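Local coordinates for mobilization protein A (Pseudomonas aeruginosa, PDB 2NS6) that nicks one DNA strand at the plasmid origin of transfer and, as part of the relaxosome, takes part in conjugative plasmid transfer, at residues I2-T6 / F76-E81. Numbering follows the deposited sequence.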
loop_
_atom_site.group_PDB
_atom_site.type_symbol
_atom_site.label_atom_id
_atom_site.label_comp_id
_atom_site.label_asym_id
_atom_site.label_seq_id
_atom_site.Cartn_x
_atom_site.Cartn_y
_atom_site.Cartn_z
ATOM N N ILE A 2 7.446 -4.528 20.805
ATOM C CA ILE A 2 7.305 -5.175 19.506
ATOM C C ILE A 2 5.999 -4.757 18.828
ATOM O O ILE A 2 4.932 -4.793 19.440
ATOM C CB ILE A 2 7.336 -6.730 19.647
ATOM C CG1 ILE A 2 8.760 -7.197 19.970
ATOM C CG2 ILE A 2 6.823 -7.395 18.375
ATOM C CD1 ILE A 2 9.797 -6.828 18.917
ATOM N N TYR A 3 6.095 -4.339 17.570
ATOM C CA TYR A 3 4.920 -3.938 16.813
ATOM C C TYR A 3 4.835 -4.893 15.639
ATOM O O TYR A 3 5.404 -4.650 14.577
ATOM C CB TYR A 3 5.046 -2.482 16.353
ATOM C CG TYR A 3 5.223 -1.539 17.525
ATOM C CD1 TYR A 3 6.485 -1.033 17.854
ATOM C CD2 TYR A 3 4.147 -1.239 18.370
ATOM C CE1 TYR A 3 6.674 -0.264 18.998
ATOM C CE2 TYR A 3 4.327 -0.471 19.519
ATOM C CZ TYR A 3 5.595 0.009 19.826
ATOM O OH TYR A 3 5.794 0.740 20.978
ATOM N N HIS A 4 4.119 -5.989 15.861
ATOM C CA HIS A 4 3.961 -7.044 14.877
ATOM C C HIS A 4 3.518 -6.568 13.495
ATOM O O HIS A 4 2.739 -5.626 13.367
ATOM C CB HIS A 4 2.989 -8.097 15.413
ATOM C CG HIS A 4 3.018 -9.385 14.655
ATOM N ND1 HIS A 4 4.192 -9.957 14.207
ATOM C CD2 HIS A 4 2.024 -10.223 14.281
ATOM C CE1 HIS A 4 3.917 -11.092 13.588
ATOM N NE2 HIS A 4 2.610 -11.278 13.619
ATOM N N LEU A 5 4.032 -7.238 12.470
ATOM C CA LEU A 5 3.714 -6.920 11.083
ATOM C C LEU A 5 3.515 -8.216 10.310
ATOM O O LEU A 5 4.296 -9.157 10.459
ATOM C CB LEU A 5 4.850 -6.107 10.466
ATOM C CG LEU A 5 4.773 -5.727 8.983
ATOM C CD1 LEU A 5 5.579 -4.455 8.740
ATOM C CD2 LEU A 5 5.302 -6.867 8.118
ATOM N N THR A 6 2.467 -8.272 9.494
ATOM C CA THR A 6 2.188 -9.461 8.688
ATOM C C THR A 6 2.004 -9.013 7.249
ATOM O O THR A 6 1.988 -7.818 6.967
ATOM C CB THR A 6 0.898 -10.176 9.143
ATOM O OG1 THR A 6 -0.203 -9.270 9.039
ATOM C CG2 THR A 6 1.015 -10.641 10.599
ATOM N N PHE A 76 0.467 -3.602 10.050
ATOM C CA PHE A 76 1.365 -3.413 11.182
ATOM C C PHE A 76 0.753 -2.555 12.285
ATOM O O PHE A 76 0.048 -1.586 12.015
ATOM C CB PHE A 76 2.695 -2.806 10.710
ATOM C CG PHE A 76 2.549 -1.658 9.745
ATOM C CD1 PHE A 76 2.222 -1.883 8.410
ATOM C CD2 PHE A 76 2.724 -0.348 10.175
ATOM C CE1 PHE A 76 2.082 -0.822 7.521
ATOM C CE2 PHE A 76 2.587 0.721 9.291
ATOM C CZ PHE A 76 2.259 0.483 7.963
ATOM N N ALA A 77 1.016 -2.931 13.532
ATOM C CA ALA A 77 0.497 -2.195 14.676
ATOM C C ALA A 77 1.284 -0.899 14.844
ATOM O O ALA A 77 2.472 -0.842 14.517
ATOM C CB ALA A 77 0.613 -3.051 15.947
ATOM N N LEU A 78 0.618 0.133 15.351
ATOM C CA LEU A 78 1.243 1.442 15.577
ATOM C C LEU A 78 1.448 1.694 17.080
ATOM O O LEU A 78 0.615 1.311 17.895
ATOM C CB LEU A 78 0.359 2.550 14.988
ATOM C CG LEU A 78 0.207 2.593 13.462
ATOM C CD1 LEU A 78 -0.901 3.553 13.082
ATOM C CD2 LEU A 78 1.535 3.019 12.824
ATOM N N PRO A 79 2.565 2.340 17.463
ATOM C CA PRO A 79 2.812 2.612 18.885
ATOM C C PRO A 79 1.705 3.493 19.470
ATOM O O PRO A 79 1.410 4.565 18.928
ATOM C CB PRO A 79 4.163 3.324 18.871
ATOM C CG PRO A 79 4.839 2.754 17.660
ATOM C CD PRO A 79 3.721 2.747 16.644
ATOM N N VAL A 80 1.094 3.051 20.571
ATOM C CA VAL A 80 0.014 3.817 21.200
ATOM C C VAL A 80 0.445 5.117 21.862
ATOM O O VAL A 80 -0.369 6.026 22.021
ATOM C CB VAL A 80 -0.737 2.990 22.278
ATOM C CG1 VAL A 80 -1.800 2.112 21.627
ATOM C CG2 VAL A 80 0.246 2.141 23.062
ATOM N N GLU A 81 1.715 5.205 22.249
ATOM C CA GLU A 81 2.231 6.404 22.906
ATOM C C GLU A 81 2.291 7.591 21.950
ATOM O O GLU A 81 2.141 8.740 22.359
ATOM C CB GLU A 81 3.640 6.149 23.457
ATOM C CG GLU A 81 3.802 4.881 24.296
ATOM C CD GLU A 81 4.570 3.786 23.563
ATOM O OE1 GLU A 81 4.076 3.292 22.524
ATOM O OE2 GLU A 81 5.678 3.424 24.019
HETATM O O HOH W 1 3.652 0.707 22.376
#
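Where edge strand 5-10 of the relaxase domain's five-stranded antiparallel sheet (strand order 1-3-5-4-2) and its neighbour 71-77 part company, the side chain of Tyr-3 lies flat along the outgoing chain. Pro-79 is the bump beneath it: its CG sits 3.7 Å from the centroid of the Tyr-3 ring, almost on the normal, a CH-pi contact over one face. At the base of the ring, Tyr-3 CB lies 4.5 Å from Ala-77 CB, whose side chain is about 5 Å from that of the manganese ligand His-119. The one backbone hydrogen bond between the segments runs from Ala-77 N to His-4 O (3.2 Å); Phe-76 CA adds a CA-H...O contact to that oxygen at 3.4 Å. Next to it, Leu-5 and Phe-76 form an antiparallel non-hydrogen-bonded pair; Leu-5 CD1 packs 3.9 Å from Phe-76 CB, on the sheet face covered by Phe-94 and Trp-172. Beyond the sheet, one water links Tyr-3 OH and Glu-81 OE1, 2.6 Å from each. Directional bonding is thus confined to backbone and water bridge; the side-chain fit between them is mainly apolar.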